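Cyclopropane mycolic acid synthase 1 (Mycobacterium tuberculosis, PDB 1KPH) transfers a methylene group from S-adenosyl-L-methionine to a double bond of alpha mycolic acid, forming the distal cyclopropane ring. Local coordinates at residues L5-F9 and L120-Q125. Numbering follows the deposited sequence.
Sequences LKPHF and LAGWEQ. With SAH (S-adenosyl-L-homocysteine), chain F.
The Glu124 carboxylate sits between a proline ring and the cofactor's adenine amine: Pro7 CG packs 3.5 Å from Glu124 OE2, and the same oxygen accepts from SAH N6 at 3.1 Å (N-H...O 159°). In this Rossmann-like methyltransferase 120-125, which follows edge strand 116-119, lines the adenine end of the SAH pocket; 5-9 leads into helix 9-16 and packs against Glu124 and Gln125 of that loop. Glu124 reaches the adenine through a bend at chi2 (92°), which lays its carboxylate carbon over one face of the Trp123 ring, and OE1 adds a weak bond to the same amine. Arg146 forms a salt bridge with OE1 and also binds Lys6 O, tying both segments to one guanidinium group. The segments share no direct hydrogen bond, but one water accepts from His8 N at 2.6 Å and donates to Glu124 OE1. Leu5 O lies 3.4 Å from Glu124 CB. Gln125 packs against the Pro7 ring as well, with its CD 3.8 Å from Pro7 CD, and its amide plane is turned 67° from the Phe9 ring. Gly122 N helps set that amide's rotation by donating to Gln125 OE1 (3.3 Å), the same oxygen that meets the edge of the ring, 3.5 Å from Phe9 CZ.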
loop_
_atom_site.group_PDB
_atom_site.type_symbol
_atom_site.label_atom_id
_atom_site.label_comp_id
_atom_site.label_asym_id
_atom_site.label_seq_id
_atom_site.Cartn_x
_atom_site.Cartn_y
_atom_site.Cartn_z
ATOM N N LEU A 5 20.280 -5.261 7.445
ATOM C CA LEU A 5 19.121 -5.489 6.527
ATOM C C LEU A 5 19.120 -4.501 5.369
ATOM O O LEU A 5 18.736 -3.343 5.533
ATOM C CB LEU A 5 17.801 -5.358 7.292
ATOM C CG LEU A 5 17.533 -6.345 8.426
ATOM C CD1 LEU A 5 16.192 -6.030 9.059
ATOM C CD2 LEU A 5 17.549 -7.769 7.890
ATOM N N LYS A 6 19.549 -4.957 4.198
ATOM C CA LYS A 6 19.572 -4.097 3.021
ATOM C C LYS A 6 18.238 -4.183 2.290
ATOM O O LYS A 6 17.855 -5.246 1.810
ATOM C CB LYS A 6 20.706 -4.508 2.075
ATOM C CG LYS A 6 22.100 -4.233 2.616
ATOM C CD LYS A 6 23.153 -4.406 1.533
ATOM C CE LYS A 6 24.534 -3.988 2.024
ATOM N NZ LYS A 6 25.532 -3.980 0.915
ATOM N N PRO A 7 17.510 -3.060 2.196
ATOM C CA PRO A 7 16.215 -3.057 1.508
ATOM C C PRO A 7 16.300 -3.755 0.155
ATOM O O PRO A 7 17.351 -3.741 -0.489
ATOM C CB PRO A 7 15.907 -1.571 1.367
ATOM C CG PRO A 7 16.541 -0.983 2.587
ATOM C CD PRO A 7 17.870 -1.703 2.643
ATOM N N HIS A 8 15.197 -4.365 -0.272
ATOM C CA HIS A 8 15.167 -5.054 -1.554
ATOM C C HIS A 8 14.832 -4.068 -2.668
ATOM O O HIS A 8 13.776 -4.154 -3.295
ATOM C CB HIS A 8 14.134 -6.186 -1.536
ATOM C CG HIS A 8 14.324 -7.163 -0.416
ATOM N ND1 HIS A 8 13.820 -6.954 0.850
ATOM C CD2 HIS A 8 14.963 -8.356 -0.372
ATOM C CE1 HIS A 8 14.139 -7.976 1.625
ATOM N NE2 HIS A 8 14.833 -8.840 0.908
ATOM N N PHE A 9 15.740 -3.129 -2.909
ATOM C CA PHE A 9 15.543 -2.125 -3.945
ATOM C C PHE A 9 15.207 -2.742 -5.298
ATOM O O PHE A 9 14.256 -2.324 -5.957
ATOM C CB PHE A 9 16.792 -1.249 -4.099
ATOM C CG PHE A 9 17.049 -0.333 -2.936
ATOM C CD1 PHE A 9 17.639 -0.810 -1.768
ATOM C CD2 PHE A 9 16.721 1.019 -3.016
ATOM C CE1 PHE A 9 17.903 0.046 -0.696
ATOM C CE2 PHE A 9 16.979 1.884 -1.949
ATOM C CZ PHE A 9 17.573 1.396 -0.789
ATOM N N LEU A 120 14.745 8.092 -0.726
ATOM C CA LEU A 120 14.859 6.881 -1.515
ATOM C C LEU A 120 15.572 5.911 -0.589
ATOM O O LEU A 120 16.763 5.644 -0.748
ATOM C CB LEU A 120 15.694 7.119 -2.773
ATOM C CG LEU A 120 15.881 5.881 -3.658
ATOM C CD1 LEU A 120 14.528 5.393 -4.161
ATOM C CD2 LEU A 120 16.796 6.222 -4.825
ATOM N N ALA A 121 14.836 5.409 0.398
ATOM C CA ALA A 121 15.381 4.479 1.377
ATOM C C ALA A 121 14.259 3.661 1.998
ATOM O O ALA A 121 13.088 4.026 1.902
ATOM C CB ALA A 121 16.117 5.246 2.459
ATOM N N GLY A 122 14.621 2.553 2.635
ATOM C CA GLY A 122 13.623 1.714 3.274
ATOM C C GLY A 122 13.580 2.006 4.760
ATOM O O GLY A 122 14.492 2.643 5.291
ATOM N N TRP A 123 12.529 1.562 5.442
ATOM C CA TRP A 123 12.440 1.795 6.878
ATOM C C TRP A 123 13.662 1.166 7.542
ATOM O O TRP A 123 14.025 1.524 8.661
ATOM C CB TRP A 123 11.166 1.176 7.464
ATOM C CG TRP A 123 10.967 -0.264 7.101
ATOM C CD1 TRP A 123 10.265 -0.751 6.036
ATOM C CD2 TRP A 123 11.488 -1.405 7.793
ATOM N NE1 TRP A 123 10.313 -2.124 6.022
ATOM C CE2 TRP A 123 11.058 -2.554 7.089
ATOM C CE3 TRP A 123 12.277 -1.571 8.939
ATOM C CZ2 TRP A 123 11.391 -3.851 7.494
ATOM C CZ3 TRP A 123 12.608 -2.865 9.343
ATOM C CH2 TRP A 123 12.163 -3.987 8.621
ATOM N N GLU A 124 14.286 0.224 6.837
ATOM C CA GLU A 124 15.471 -0.465 7.338
ATOM C C GLU A 124 16.641 0.500 7.501
ATOM O O GLU A 124 17.588 0.217 8.231
ATOM C CB GLU A 124 15.897 -1.584 6.380
ATOM C CG GLU A 124 14.898 -2.727 6.194
ATOM C CD GLU A 124 13.941 -2.507 5.033
ATOM O OE1 GLU A 124 13.419 -3.509 4.504
ATOM O OE2 GLU A 124 13.705 -1.338 4.653
ATOM N N GLN A 125 16.568 1.636 6.811
ATOM C CA GLN A 125 17.621 2.643 6.859
ATOM C C GLN A 125 17.132 3.946 7.486
ATOM O O GLN A 125 17.805 4.976 7.396
ATOM C CB GLN A 125 18.125 2.924 5.445
ATOM C CG GLN A 125 18.562 1.685 4.687
ATOM C CD GLN A 125 18.790 1.957 3.214
ATOM O OE1 GLN A 125 17.896 2.438 2.518
ATOM N NE2 GLN A 125 19.989 1.647 2.730
HETATM N N SAH F . 1.269 3.740 -0.010
HETATM C CA SAH F . 1.139 4.127 -1.414
HETATM C CB SAH F . 1.950 3.191 -2.335
HETATM C CG SAH F . 1.790 1.663 -2.164
HETATM C C SAH F . -0.335 4.125 -1.855
HETATM O OXT SAH F . -0.623 4.603 -2.967
HETATM C "C5'" SAH F . 4.081 0.034 -2.229
HETATM C "C4'" SAH F . 5.025 1.127 -1.747
HETATM O "O4'" SAH F . 5.795 0.738 -0.577
HETATM C "C3'" SAH F . 6.038 1.552 -2.808
HETATM O "O3'" SAH F . 6.127 3.002 -2.819
HETATM C "C2'" SAH F . 7.323 0.903 -2.353
HETATM O "O2'" SAH F . 8.480 1.582 -2.845
HETATM C "C1'" SAH F . 7.198 0.956 -0.868
HETATM N N9 SAH F . 8.043 -0.019 -0.171
HETATM C C8 SAH F . 8.185 -1.361 -0.343
HETATM N N7 SAH F . 9.020 -1.970 0.440
HETATM C C5 SAH F . 9.490 -0.919 1.228
HETATM C C6 SAH F . 10.504 -0.823 2.391
HETATM N N6 SAH F . 11.166 -1.886 2.877
HETATM N N1 SAH F . 10.709 0.425 2.928
HETATM C C2 SAH F . 10.030 1.493 2.428
HETATM N N3 SAH F . 9.124 1.531 1.420
HETATM C C4 SAH F . 8.902 0.280 0.863
HETATM O O HOH W 1 13.303 -3.927 1.449
#